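Local coordinates for KLLA0E08119p (Kluyveromyces lactis, PDB 3VA7), which probably catalyses the biotin-dependent, ATP-driven carboxylation of urea to urea-1-carboxylate, the opening step of urea degradation by the allophanate route, at residues Asp662-Val667 against Thr778-Pro783; Arg235-Gln240 against Thr270-Leu275; Val60-Asp65 against Glu87-Ile92; Val923-Phe928 against Pro1072-Glu1077. One frame throughout, in Å; residues are numbered along the deposited sequence.

Contact 1 of 4, residues Asp662-Val667 against Thr778-Pro783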
loop_
_atom_site.group_PDB
_atom_site.type_symbol
_atom_site.label_atom_id
_atom_site.label_comp_id
_atom_site.label_asym_id
_atom_site.label_seq_id
_atom_site.Cartn_x
_atom_site.Cartn_y
_atom_site.Cartn_z
ATOM N N ASP A 662 -27.418 -6.788 -21.735
ATOM C CA ASP A 662 -28.576 -7.155 -20.945
ATOM C C ASP A 662 -28.357 -8.536 -20.347
ATOM O O ASP A 662 -27.870 -9.446 -21.039
ATOM C CB ASP A 662 -29.851 -7.055 -21.778
ATOM C CG ASP A 662 -31.015 -7.726 -21.120
ATOM O OD1 ASP A 662 -31.712 -7.095 -20.245
ATOM O OD2 ASP A 662 -31.197 -8.920 -21.473
ATOM N N TRP A 663 -28.696 -8.680 -19.062
ATOM C CA TRP A 663 -28.205 -9.833 -18.317
ATOM C C TRP A 663 -29.184 -10.288 -17.302
ATOM O O TRP A 663 -29.874 -9.452 -16.700
ATOM C CB TRP A 663 -27.008 -9.412 -17.493
ATOM C CG TRP A 663 -25.831 -8.845 -18.160
ATOM C CD1 TRP A 663 -25.645 -7.547 -18.558
ATOM C CD2 TRP A 663 -24.612 -9.546 -18.421
ATOM N NE1 TRP A 663 -24.354 -7.409 -19.105
ATOM C CE2 TRP A 663 -23.708 -8.620 -19.017
ATOM C CE3 TRP A 663 -24.183 -10.856 -18.187
ATOM C CZ2 TRP A 663 -22.412 -8.966 -19.360
ATOM C CZ3 TRP A 663 -22.881 -11.218 -18.560
ATOM C CH2 TRP A 663 -22.008 -10.276 -19.133
ATOM N N LYS A 664 -29.229 -11.607 -17.069
ATOM C CA LYS A 664 -30.034 -12.127 -15.932
ATOM C C LYS A 664 -29.032 -12.566 -14.918
ATOM O O LYS A 664 -28.044 -13.244 -15.266
ATOM C CB LYS A 664 -30.932 -13.311 -16.295
ATOM C CG LYS A 664 -31.977 -13.059 -17.399
ATOM C CD LYS A 664 -32.848 -11.879 -17.131
ATOM C CE LYS A 664 -33.519 -11.393 -18.417
ATOM N NZ LYS A 664 -34.548 -10.354 -18.140
ATOM N N ILE A 665 -29.259 -12.161 -13.668
ATOM C CA ILE A 665 -28.281 -12.389 -12.630
ATOM C C ILE A 665 -28.903 -13.070 -11.437
ATOM O O ILE A 665 -29.782 -12.493 -10.778
ATOM C CB ILE A 665 -27.559 -11.062 -12.285
ATOM C CG1 ILE A 665 -26.843 -10.548 -13.550
ATOM C CG2 ILE A 665 -26.575 -11.243 -11.105
ATOM C CD1 ILE A 665 -25.773 -9.570 -13.317
ATOM N N GLY A 666 -28.463 -14.299 -11.159
ATOM C CA GLY A 666 -29.077 -15.118 -10.095
ATOM C C GLY A 666 -28.684 -14.648 -8.708
ATOM O O GLY A 666 -27.509 -14.319 -8.463
ATOM N N VAL A 667 -29.632 -14.603 -7.784
ATOM C CA VAL A 667 -29.333 -14.175 -6.436
ATOM C C VAL A 667 -30.092 -15.066 -5.467
ATOM O O VAL A 667 -31.090 -15.667 -5.848
ATOM C CB VAL A 667 -29.840 -12.725 -6.148
ATOM C CG1 VAL A 667 -29.222 -11.670 -7.100
ATOM C CG2 VAL A 667 -31.371 -12.663 -6.136
ATOM N N THR A 778 -28.297 -3.365 -18.782
ATOM C CA THR A 778 -29.493 -3.661 -18.000
ATOM C C THR A 778 -29.350 -5.034 -17.332
ATOM O O THR A 778 -28.743 -5.954 -17.883
ATOM C CB THR A 778 -30.783 -3.669 -18.887
ATOM O OG1 THR A 778 -30.534 -4.419 -20.089
ATOM C CG2 THR A 778 -31.180 -2.274 -19.274
ATOM N N ILE A 779 -29.932 -5.200 -16.161
ATOM C CA ILE A 779 -29.859 -6.488 -15.496
ATOM C C ILE A 779 -31.178 -6.767 -14.861
ATOM O O ILE A 779 -31.951 -5.827 -14.603
ATOM C CB ILE A 779 -28.710 -6.560 -14.412
ATOM C CG1 ILE A 779 -29.059 -5.759 -13.155
ATOM C CG2 ILE A 779 -27.366 -6.057 -14.972
ATOM C CD1 ILE A 779 -27.865 -5.560 -12.201
ATOM N N GLN A 780 -31.434 -8.044 -14.590
ATOM C CA GLN A 780 -32.609 -8.475 -13.826
ATOM C C GLN A 780 -32.137 -9.550 -12.889
ATOM O O GLN A 780 -31.401 -10.487 -13.278
ATOM C CB GLN A 780 -33.684 -9.068 -14.732
ATOM C CG GLN A 780 -34.989 -9.345 -14.012
ATOM C CD GLN A 780 -36.058 -9.973 -14.918
ATOM O OE1 GLN A 780 -35.750 -10.602 -15.950
ATOM N NE2 GLN A 780 -37.319 -9.815 -14.528
ATOM N N PHE A 781 -32.543 -9.398 -11.637
ATOM C CA PHE A 781 -32.173 -10.348 -10.590
ATOM C C PHE A 781 -33.155 -11.484 -10.534
ATOM O O PHE A 781 -34.364 -11.320 -10.463
ATOM C CB PHE A 781 -32.085 -9.634 -9.240
ATOM C CG PHE A 781 -30.986 -8.617 -9.172
ATOM C CD1 PHE A 781 -29.647 -9.009 -9.349
ATOM C CD2 PHE A 781 -31.280 -7.271 -8.923
ATOM C CE1 PHE A 781 -28.630 -8.086 -9.297
ATOM C CE2 PHE A 781 -30.246 -6.318 -8.862
ATOM C CZ PHE A 781 -28.920 -6.711 -9.061
ATOM N N VAL A 782 -32.618 -12.662 -10.542
ATOM C CA VAL A 782 -33.423 -13.836 -10.738
ATOM C C VAL A 782 -33.257 -14.676 -9.444
ATOM O O VAL A 782 -32.126 -14.974 -9.023
ATOM C CB VAL A 782 -32.874 -14.458 -12.042
ATOM C CG1 VAL A 782 -32.078 -15.654 -11.798
ATOM C CG2 VAL A 782 -33.973 -14.648 -13.057
ATOM N N PRO A 783 -34.368 -14.979 -8.745
ATOM C CA PRO A 783 -34.258 -15.728 -7.476
ATOM C C PRO A 783 -33.807 -17.171 -7.663
ATOM O O PRO A 783 -34.150 -17.860 -8.642
ATOM C CB PRO A 783 -35.665 -15.685 -6.901
ATOM C CG PRO A 783 -36.522 -15.478 -8.075
ATOM C CD PRO A 783 -35.766 -14.774 -9.152
#
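Strands Asp662-Val667 and Thr778-Pro783 run parallel and in step, from Asp662 beside Thr778 to Val667 beside Pro783, their axes at 35°. Trp663, Ile665 and Val667 bond to backbone atoms of Thr778, Gln780 and Val782; Ile665 N to Gln780 O (2.7 Å) is nearly straight, whereas Trp663 N to Thr778 O is weak. On one face the side chains are apolar. Phe781 CD1 meets Val667 CG1 at 3.5 Å and Ile665 CB at 4.1 Å, and Ile779 CG2 rests against Ile665 CD1 (4.2 Å); beta-branched residues and a flat ring suit this buried side. Trp663 belongs to it too, its NE1 hydrogen-bonded to Asp777. Asp662, Thr778, Lys664 and Gln780 make a polar, partly exposed stretch of the other face. Gln780 runs out extended with CG anti to the backbone N (chi1 -172°), while Lys664 bends at chi2 (-54°), which brings NZ round to donate to Gln780 OE1. Asp662 OD1 forms a salt bridge with Lys690. Further along, this face turns buried, and Val782 CG1 packs against Gly666 CA (3.5 Å). The pair joins the first and last strands of a seven-stranded mixed sheet, consistent with the closed, cyclophilin-like architecture of this carboxyltransferase family.

Contact 2 of 4, residues Arg235-Gln240 against Thr270-Leu275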
loop_
_atom_site.group_PDB
_atom_site.type_symbol
_atom_site.label_atom_id
_atom_site.label_comp_id
_atom_site.label_asym_id
_atom_site.label_seq_id
_atom_site.Cartn_x
_atom_site.Cartn_y
_atom_site.Cartn_z
ATOM N N ARG A 235 42.266 -2.525 -14.930
ATOM C CA ARG A 235 41.692 -2.750 -13.599
ATOM C C ARG A 235 41.837 -1.529 -12.667
ATOM O O ARG A 235 42.541 -0.564 -12.989
ATOM C CB ARG A 235 42.251 -4.030 -12.989
ATOM C CG ARG A 235 41.684 -5.249 -13.687
ATOM C CD ARG A 235 42.379 -6.497 -13.267
ATOM N NE ARG A 235 42.313 -6.690 -11.822
ATOM C CZ ARG A 235 42.996 -7.626 -11.157
ATOM N NH1 ARG A 235 43.802 -8.461 -11.805
ATOM N NH2 ARG A 235 42.885 -7.738 -9.834
ATOM N N HIS A 236 41.129 -1.554 -11.538
ATOM C CA HIS A 236 41.182 -0.463 -10.548
ATOM C C HIS A 236 41.561 -1.090 -9.203
ATOM O O HIS A 236 40.721 -1.738 -8.552
ATOM C CB HIS A 236 39.827 0.223 -10.514
ATOM C CG HIS A 236 39.690 1.314 -9.503
ATOM N ND1 HIS A 236 39.340 2.604 -9.858
ATOM C CD2 HIS A 236 39.758 1.300 -8.144
ATOM C CE1 HIS A 236 39.236 3.345 -8.764
ATOM N NE2 HIS A 236 39.483 2.577 -7.711
ATOM N N VAL A 237 42.832 -0.969 -8.816
ATOM C CA VAL A 237 43.270 -1.564 -7.572
ATOM C C VAL A 237 43.621 -0.404 -6.688
ATOM O O VAL A 237 44.370 0.479 -7.101
ATOM C CB VAL A 237 44.455 -2.481 -7.741
ATOM C CG1 VAL A 237 44.786 -3.132 -6.424
ATOM C CG2 VAL A 237 44.158 -3.556 -8.787
ATOM N N GLU A 238 43.048 -0.347 -5.493
ATOM C CA GLU A 238 43.324 0.775 -4.642
ATOM C C GLU A 238 43.885 0.265 -3.332
ATOM O O GLU A 238 43.651 -0.901 -2.938
ATOM C CB GLU A 238 42.071 1.623 -4.466
ATOM C CG GLU A 238 40.940 0.925 -3.672
ATOM C CD GLU A 238 39.603 1.631 -3.789
ATOM O OE1 GLU A 238 39.421 2.527 -4.661
ATOM O OE2 GLU A 238 38.715 1.274 -2.993
ATOM N N ILE A 239 44.648 1.124 -2.665
ATOM C CA ILE A 239 45.218 0.776 -1.389
ATOM C C ILE A 239 44.573 1.613 -0.317
ATOM O O ILE A 239 44.468 2.821 -0.434
ATOM C CB ILE A 239 46.751 0.955 -1.370
ATOM C CG1 ILE A 239 47.436 0.017 -2.371
ATOM C CG2 ILE A 239 47.324 0.682 0.068
ATOM C CD1 ILE A 239 47.746 -1.354 -1.771
ATOM N N GLN A 240 44.113 0.965 0.731
ATOM C CA GLN A 240 43.577 1.682 1.876
ATOM C C GLN A 240 44.730 1.978 2.799
ATOM O O GLN A 240 45.420 1.053 3.266
ATOM C CB GLN A 240 42.562 0.817 2.618
ATOM C CG GLN A 240 42.164 1.361 3.952
ATOM C CD GLN A 240 41.233 2.546 3.824
ATOM O OE1 GLN A 240 40.124 2.434 3.289
ATOM N NE2 GLN A 240 41.692 3.694 4.274
ATOM N N THR A 270 38.225 -7.859 -2.054
ATOM C CA THR A 270 39.527 -7.906 -1.459
ATOM C C THR A 270 39.772 -9.364 -1.050
ATOM O O THR A 270 38.826 -10.079 -0.657
ATOM C CB THR A 270 39.648 -6.894 -0.252
ATOM O OG1 THR A 270 41.019 -6.581 -0.010
ATOM C CG2 THR A 270 39.059 -7.431 1.041
ATOM N N PRO A 271 41.024 -9.837 -1.197
ATOM C CA PRO A 271 42.177 -9.195 -1.878
ATOM C C PRO A 271 41.893 -9.030 -3.333
ATOM O O PRO A 271 40.988 -9.647 -3.835
ATOM C CB PRO A 271 43.316 -10.218 -1.725
ATOM C CG PRO A 271 42.961 -11.037 -0.496
ATOM C CD PRO A 271 41.413 -11.055 -0.456
ATOM N N ALA A 272 42.652 -8.196 -4.018
ATOM C CA ALA A 272 42.545 -8.147 -5.460
ATOM C C ALA A 272 42.836 -9.551 -6.054
ATOM O O ALA A 272 43.785 -10.236 -5.653
ATOM C CB ALA A 272 43.484 -7.131 -6.003
ATOM N N PRO A 273 42.000 -10.000 -7.004
ATOM C CA PRO A 273 42.336 -11.260 -7.656
ATOM C C PRO A 273 43.505 -11.058 -8.645
ATOM O O PRO A 273 43.690 -9.944 -9.137
ATOM C CB PRO A 273 41.056 -11.575 -8.422
ATOM C CG PRO A 273 40.548 -10.207 -8.836
ATOM C CD PRO A 273 40.798 -9.375 -7.602
ATOM N N ASN A 274 44.264 -12.130 -8.918
ATOM C CA ASN A 274 45.292 -12.169 -9.993
ATOM C C ASN A 274 46.279 -11.036 -9.905
ATOM O O ASN A 274 46.492 -10.287 -10.878
ATOM C CB ASN A 274 44.672 -12.159 -11.396
ATOM C CG ASN A 274 43.788 -13.375 -11.665
ATOM O OD1 ASN A 274 44.123 -14.524 -11.303
ATOM N ND2 ASN A 274 42.632 -13.121 -12.291
ATOM N N LEU A 275 46.835 -10.897 -8.705
ATOM C CA LEU A 275 47.843 -9.898 -8.436
ATOM C C LEU A 275 48.922 -10.552 -7.612
ATOM O O LEU A 275 48.653 -11.078 -6.525
ATOM C CB LEU A 275 47.248 -8.711 -7.702
ATOM C CG LEU A 275 48.187 -7.638 -7.165
ATOM C CD1 LEU A 275 48.553 -6.656 -8.249
ATOM C CD2 LEU A 275 47.468 -6.929 -6.035
#
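Arg235 reaches Pro273 by leaving its strand with CG anti to the carbonyl carbon (chi1 -72°), running on extended, then bending about CG-CD (chi3 57°), which carries the guanidinium to the loop Thr270-Leu275. The Arg235 chain and the Pro273 ring run past one another, pointing opposite ways, and the loop carbonyls meet the guanidinium at its edge, near its plane. Pro273 O takes a bond from NH2, modelled so short that its exact length is doubtful, and a weak one from Arg235 NH1 at 3.1 Å; Asn274 O receives a second weak bond from Arg235 NH1 at 3.4 Å. Asn274 has positive phi (53°), a conformation asparagine tolerates well, and this turns the chain so that both carbonyls face the arginine. Nearby, Ala272 CB sits 3.9 Å from Arg235 NH2 and 4.2 Å from Val237 CG1, a small methyl that lets the loop come close to the strand. An alanine in place of Arg235 would probably leave the Pro273 carbonyl without its donors and Asp256 without its salt-bridge mate. The contact joins strand 235-244 to the approach to helix 277-293 in the ATP-grasp region of the biotin carboxylase part. One buried cation thus serves backbone carbonyls and the Asp256 carboxylate together, so its charge is probably balanced while it holds the loop.

Contact 3 of 4, residues Val60-Asp65 against Glu87-Ile92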
loop_
_atom_site.group_PDB
_atom_site.type_symbol
_atom_site.label_atom_id
_atom_site.label_comp_id
_atom_site.label_asym_id
_atom_site.label_seq_id
_atom_site.Cartn_x
_atom_site.Cartn_y
_atom_site.Cartn_z
ATOM N N VAL A 60 22.868 15.297 12.071
ATOM C CA VAL A 60 22.319 16.457 11.398
ATOM C C VAL A 60 21.432 15.996 10.229
ATOM O O VAL A 60 21.757 15.048 9.552
ATOM C CB VAL A 60 23.424 17.406 10.883
ATOM C CG1 VAL A 60 24.115 18.128 12.090
ATOM C CG2 VAL A 60 24.442 16.658 9.976
ATOM N N TYR A 61 20.316 16.665 9.979
ATOM C CA TYR A 61 19.453 16.233 8.914
ATOM C C TYR A 61 18.792 17.361 8.158
ATOM O O TYR A 61 18.457 18.400 8.722
ATOM C CB TYR A 61 18.375 15.318 9.460
ATOM C CG TYR A 61 17.608 15.904 10.618
ATOM C CD1 TYR A 61 16.320 16.429 10.429
ATOM C CD2 TYR A 61 18.149 15.924 11.917
ATOM C CE1 TYR A 61 15.608 16.950 11.474
ATOM C CE2 TYR A 61 17.431 16.462 12.965
ATOM C CZ TYR A 61 16.160 16.980 12.722
ATOM O OH TYR A 61 15.424 17.525 13.742
ATOM N N SER A 62 18.604 17.137 6.861
ATOM C CA SER A 62 17.727 17.952 6.044
ATOM C C SER A 62 16.280 17.680 6.413
ATOM O O SER A 62 15.997 16.860 7.306
ATOM C CB SER A 62 17.902 17.525 4.616
ATOM O OG SER A 62 17.509 16.188 4.486
ATOM N N ASP A 63 15.350 18.288 5.679
ATOM C CA ASP A 63 13.952 18.022 5.960
ATOM C C ASP A 63 13.424 16.673 5.469
ATOM O O ASP A 63 12.724 15.986 6.232
ATOM C CB ASP A 63 13.052 19.211 5.611
ATOM C CG ASP A 63 13.262 20.405 6.576
ATOM O OD1 ASP A 63 14.063 20.307 7.550
ATOM O OD2 ASP A 63 12.647 21.466 6.340
ATOM N N PRO A 64 13.776 16.252 4.242
ATOM C CA PRO A 64 13.355 14.879 3.897
ATOM C C PRO A 64 13.971 13.784 4.819
ATOM O O PRO A 64 13.383 12.680 4.966
ATOM C CB PRO A 64 13.825 14.691 2.445
ATOM C CG PRO A 64 14.276 16.088 1.968
ATOM C CD PRO A 64 14.500 16.945 3.157
ATOM N N ASP A 65 15.120 14.077 5.455
ATOM C CA ASP A 65 15.746 13.080 6.346
ATOM C C ASP A 65 15.283 13.108 7.778
ATOM O O ASP A 65 15.790 12.341 8.592
ATOM C CB ASP A 65 17.275 13.164 6.316
ATOM C CG ASP A 65 17.844 12.687 5.007
ATOM O OD1 ASP A 65 17.236 11.777 4.397
ATOM O OD2 ASP A 65 18.882 13.214 4.584
ATOM N N GLU A 87 21.396 23.382 0.445
ATOM C CA GLU A 87 20.633 24.054 1.517
ATOM C C GLU A 87 20.999 23.579 2.926
ATOM O O GLU A 87 20.781 24.296 3.908
ATOM C CB GLU A 87 19.153 23.768 1.290
ATOM C CG GLU A 87 18.245 24.973 1.252
ATOM C CD GLU A 87 17.297 24.915 0.054
ATOM O OE1 GLU A 87 16.713 23.824 -0.226
ATOM O OE2 GLU A 87 17.162 25.970 -0.617
ATOM N N THR A 88 21.537 22.358 3.002
ATOM C CA THR A 88 21.713 21.632 4.274
ATOM C C THR A 88 23.103 20.980 4.499
ATOM O O THR A 88 24.006 21.599 5.081
ATOM C CB THR A 88 20.587 20.581 4.465
ATOM O OG1 THR A 88 20.448 19.804 3.267
ATOM C CG2 THR A 88 19.225 21.245 4.827
ATOM N N TYR A 89 23.295 19.745 4.049
ATOM C CA TYR A 89 24.556 19.033 4.323
ATOM C C TYR A 89 25.840 19.789 3.913
ATOM O O TYR A 89 26.877 19.663 4.590
ATOM C CB TYR A 89 24.499 17.607 3.770
ATOM C CG TYR A 89 23.377 16.808 4.422
ATOM C CD1 TYR A 89 22.195 16.526 3.742
ATOM C CD2 TYR A 89 23.478 16.393 5.758
ATOM C CE1 TYR A 89 21.161 15.832 4.353
ATOM C CE2 TYR A 89 22.453 15.687 6.378
ATOM C CZ TYR A 89 21.301 15.414 5.671
ATOM O OH TYR A 89 20.305 14.721 6.302
ATOM N N LEU A 90 25.738 20.607 2.850
ATOM C CA LEU A 90 26.874 21.339 2.261
ATOM C C LEU A 90 27.141 22.718 2.858
ATOM O O LEU A 90 28.148 23.348 2.539
ATOM C CB LEU A 90 26.665 21.506 0.760
ATOM C CG LEU A 90 26.757 20.234 -0.055
ATOM C CD1 LEU A 90 26.106 20.420 -1.409
ATOM C CD2 LEU A 90 28.221 19.771 -0.144
ATOM N N ASP A 91 26.236 23.184 3.714
ATOM C CA ASP A 91 26.282 24.549 4.239
ATOM C C ASP A 91 27.137 24.509 5.466
ATOM O O ASP A 91 26.672 24.135 6.548
ATOM C CB ASP A 91 24.855 25.076 4.562
ATOM C CG ASP A 91 24.825 26.590 4.925
ATOM O OD1 ASP A 91 24.344 27.386 4.093
ATOM O OD2 ASP A 91 25.259 26.981 6.036
ATOM N N ILE A 92 28.399 24.883 5.282
ATOM C CA ILE A 92 29.385 24.851 6.352
ATOM C C ILE A 92 28.889 25.596 7.589
ATOM O O ILE A 92 29.168 25.202 8.731
ATOM C CB ILE A 92 30.726 25.437 5.883
ATOM C CG1 ILE A 92 31.287 24.604 4.708
ATOM C CG2 ILE A 92 31.703 25.588 7.055
ATOM C CD1 ILE A 92 32.614 25.107 4.097
#
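Tyr89 puts its hydroxyl between a carboxylate and a backbone amide, and the one oxygen both gives and accepts. Tyr89 OH donates to Asp65 OD2 at 2.7 Å, using the anti lone pair of that oxygen, and receives the N-H of Ser62, with Ser62 N to Tyr89 OH 3.0 Å and 158° at the hydrogen. Ring and carboxylate planes stand 49° apart. Along the ring edge, Tyr89 CE2 comes within 3.3 Å of Val60 O, a carbonyl that also accepts a bond from His70, and within 4.2 Å of Val60 CG2. The preceding residue, Thr88, packs its CG2 3.8 Å from Ser62 CA. The site lies where strand 56-61 ends at the C-terminal edge of a five-stranded parallel sheet of order 3-2-1-4-5, the Rossmann-like sheet of the biotin carboxylase N-terminal domain. Tyr89 comes from the loop between strand 76-79 and helix 92-101, and its length lets the hydroxyl reach the end of strand 56-61. A phenylalanine in place of Tyr89 would probably leave the Ser62 amide without its acceptor and Asp65 with one donor fewer. One shell further out, Arg39 makes a salt bridge to Asp65 OD2, Ser62 OG bonds with Tyr409, and the ring of Phe113 meets that of Tyr89 with planes about 40° apart. Thr88 OG1 bonds to Thr84 O. The backbone carrying Tyr89 is a type I turn, Thr88 to Asp91, closed by Asp91 N to Thr88 O at 3.1 Å, and Asp91 in turn is the N-cap of helix 92-101, its OD2 accepting from Lys94 N.

Contact 4 of 4, residues Val923-Phe928 against Pro1072-Glu1077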
loop_
_atom_site.group_PDB
_atom_site.type_symbol
_atom_site.label_atom_id
_atom_site.label_comp_id
_atom_site.label_asym_id
_atom_site.label_seq_id
_atom_site.Cartn_x
_atom_site.Cartn_y
_atom_site.Cartn_z
ATOM N N VAL A 923 -14.629 -7.376 30.028
ATOM C CA VAL A 923 -13.816 -7.664 28.828
ATOM C C VAL A 923 -12.565 -6.815 28.866
ATOM O O VAL A 923 -12.570 -5.725 29.405
ATOM C CB VAL A 923 -14.547 -7.306 27.492
ATOM C CG1 VAL A 923 -15.424 -8.353 27.060
ATOM C CG2 VAL A 923 -15.339 -6.025 27.624
ATOM N N LYS A 924 -11.490 -7.308 28.295
ATOM C CA LYS A 924 -10.298 -6.502 28.098
ATOM C C LYS A 924 -10.724 -5.381 27.158
ATOM O O LYS A 924 -11.471 -5.607 26.182
ATOM C CB LYS A 924 -9.182 -7.337 27.462
ATOM C CG LYS A 924 -8.633 -8.524 28.322
ATOM C CD LYS A 924 -7.101 -8.380 28.694
ATOM C CE LYS A 924 -6.152 -9.061 27.640
ATOM N NZ LYS A 924 -4.703 -8.586 27.721
ATOM N N SER A 925 -10.307 -4.162 27.471
ATOM C CA SER A 925 -10.638 -3.020 26.624
ATOM C C SER A 925 -9.473 -2.050 26.517
ATOM O O SER A 925 -9.066 -1.476 27.539
ATOM C CB SER A 925 -11.840 -2.299 27.211
ATOM O OG SER A 925 -12.239 -1.241 26.371
ATOM N N LYS A 926 -8.942 -1.881 25.312
ATOM C CA LYS A 926 -7.928 -0.819 25.039
ATOM C C LYS A 926 -8.557 0.581 24.832
ATOM O O LYS A 926 -9.525 0.735 24.089
ATOM C CB LYS A 926 -6.982 -1.160 23.863
ATOM C CG LYS A 926 -6.115 -2.402 24.080
ATOM C CD LYS A 926 -5.027 -2.588 23.018
ATOM C CE LYS A 926 -4.623 -4.088 22.876
ATOM N NZ LYS A 926 -5.566 -4.910 21.954
ATOM N N ILE A 927 -8.013 1.571 25.533
ATOM C CA ILE A 927 -8.497 2.986 25.505
ATOM C C ILE A 927 -7.551 3.826 24.681
ATOM O O ILE A 927 -6.394 4.016 25.051
ATOM C CB ILE A 927 -8.571 3.641 26.945
ATOM C CG1 ILE A 927 -9.421 2.791 27.888
ATOM C CG2 ILE A 927 -9.134 5.046 26.882
ATOM C CD1 ILE A 927 -9.079 3.042 29.318
ATOM N N PHE A 928 -8.065 4.294 23.557
ATOM C CA PHE A 928 -7.316 5.117 22.629
ATOM C C PHE A 928 -7.718 6.584 22.815
ATOM O O PHE A 928 -8.921 6.917 22.763
ATOM C CB PHE A 928 -7.634 4.681 21.178
ATOM C CG PHE A 928 -6.935 3.394 20.742
ATOM C CD1 PHE A 928 -7.385 2.159 21.184
ATOM C CD2 PHE A 928 -5.808 3.437 19.920
ATOM C CE1 PHE A 928 -6.725 0.937 20.804
ATOM C CE2 PHE A 928 -5.142 2.230 19.540
ATOM C CZ PHE A 928 -5.626 0.974 19.979
ATOM N N PRO A 1072 -13.168 -4.777 18.870
ATOM C CA PRO A 1072 -14.461 -4.558 19.551
ATOM C C PRO A 1072 -14.305 -4.534 21.058
ATOM O O PRO A 1072 -13.481 -5.314 21.632
ATOM C CB PRO A 1072 -15.299 -5.751 19.114
ATOM C CG PRO A 1072 -14.693 -6.130 17.741
ATOM C CD PRO A 1072 -13.231 -5.852 17.863
ATOM N N PHE A 1073 -15.070 -3.628 21.688
ATOM C CA PHE A 1073 -14.991 -3.335 23.145
ATOM C C PHE A 1073 -13.914 -2.335 23.564
ATOM O O PHE A 1073 -13.966 -1.869 24.684
ATOM C CB PHE A 1073 -14.882 -4.600 24.002
ATOM C CG PHE A 1073 -16.019 -5.534 23.826
ATOM C CD1 PHE A 1073 -15.808 -6.821 23.340
ATOM C CD2 PHE A 1073 -17.314 -5.131 24.107
ATOM C CE1 PHE A 1073 -16.881 -7.670 23.169
ATOM C CE2 PHE A 1073 -18.404 -5.991 23.927
ATOM C CZ PHE A 1073 -18.198 -7.236 23.455
ATOM N N ASP A 1074 -12.946 -2.033 22.695
ATOM C CA ASP A 1074 -12.090 -0.867 22.872
ATOM C C ASP A 1074 -12.865 0.454 22.931
ATOM O O ASP A 1074 -14.041 0.587 22.477
ATOM C CB ASP A 1074 -11.090 -0.731 21.724
ATOM C CG ASP A 1074 -9.940 -1.756 21.797
ATOM O OD1 ASP A 1074 -9.852 -2.482 22.823
ATOM O OD2 ASP A 1074 -9.130 -1.819 20.825
ATOM N N GLN A 1075 -12.157 1.450 23.434
ATOM C CA GLN A 1075 -12.705 2.791 23.572
ATOM C C GLN A 1075 -11.852 3.834 22.886
ATOM O O GLN A 1075 -10.601 3.877 23.028
ATOM C CB GLN A 1075 -12.849 3.160 25.046
ATOM C CG GLN A 1075 -14.097 2.611 25.693
ATOM C CD GLN A 1075 -14.003 2.531 27.194
ATOM O OE1 GLN A 1075 -13.877 3.556 27.891
ATOM N NE2 GLN A 1075 -14.067 1.307 27.713
ATOM N N VAL A 1076 -12.535 4.696 22.154
ATOM C CA VAL A 1076 -11.873 5.805 21.485
ATOM C C VAL A 1076 -12.378 7.034 22.119
ATOM O O VAL A 1076 -13.601 7.220 22.225
ATOM C CB VAL A 1076 -12.185 5.827 19.970
ATOM C CG1 VAL A 1076 -11.703 7.158 19.299
ATOM C CG2 VAL A 1076 -11.512 4.619 19.296
ATOM N N GLU A 1077 -11.449 7.880 22.543
ATOM C CA GLU A 1077 -11.779 9.271 23.027
ATOM C C GLU A 1077 -11.121 10.321 22.138
ATOM O O GLU A 1077 -9.984 10.152 21.713
ATOM C CB GLU A 1077 -11.374 9.505 24.485
ATOM C CG GLU A 1077 -12.253 8.772 25.508
ATOM C CD GLU A 1077 -11.913 9.148 26.984
ATOM O OE1 GLU A 1077 -11.696 8.241 27.824
ATOM O OE2 GLU A 1077 -11.873 10.372 27.303
HETATM O O HOH W 1 -11.318 -6.154 23.525
HETATM O O HOH W 2 -7.003 -3.130 19.990
#
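Val923 and Phe1073 meet at about a right angle, with Val923 CG1 over one face of the ring, 4.3 Å from its centroid, a CH-pi contact. The other branch, Val923 CG2, touches Phe1073 CG at 3.9 Å, and a forked valine suits this because both methyls find the ring. Two residues on, Ser925 places OG anti to the backbone N (chi1 -176°), and the small hydroxyl donates to Phe1073 O. Lys926 and Asp1074 then run alongside each other in the same direction. Asp1074 OD1 takes the N-H of Lys926 N at 2.7 Å from 48° above the carboxylate plane, whereas OD2 accepts from Thr1071 N and from a water that also takes a bond from Lys926 NZ, linking the opposite charges. The Phe928 ring plane is turned 42° from the same carboxylate, with Phe928 CE1 3.7 Å from Asp1074 OD2. Phe928 also packs its CB on Val1076 CG2 (4.3 Å). From here the backbones pair as parallel strands, Gln1075 N to Lys926 O, Phe928 N to Gln1075 O and Glu1077 N to Phe928 O all close to straight. Strand 922-934 lies in the carboxyltransferase C and D region, within a mixed sheet. It is bonded along its other edge to the antiparallel strand 1101-1108, strand 1075-1081 continues the sheet to 984-989, and helix 859-875 packs on Val923 and Phe1073 through Tyr863 and Cys862.

Overall arrangement
From the N terminus the contacts follow in series, none nesting or crossing. Contact 3 comes first, closing 21 residues within the biotin carboxylase N-terminal domain, where it ties the end of a parallel strand to the approach to helix 92-101. Contact 2 closes a mostly stranded hairpin region of 29 residues in the ATP-grasp part; the two centres are about 35 Å apart. Contact 1 spans 110 residues, joining first and last strands of a carboxyltransferase sheet, and contact 4 spans 143, pairing strands in the later carboxyltransferase sheet. Contacts 1 and 2 lie on opposite sides of the chain's centre, their centres about 74 Å apart.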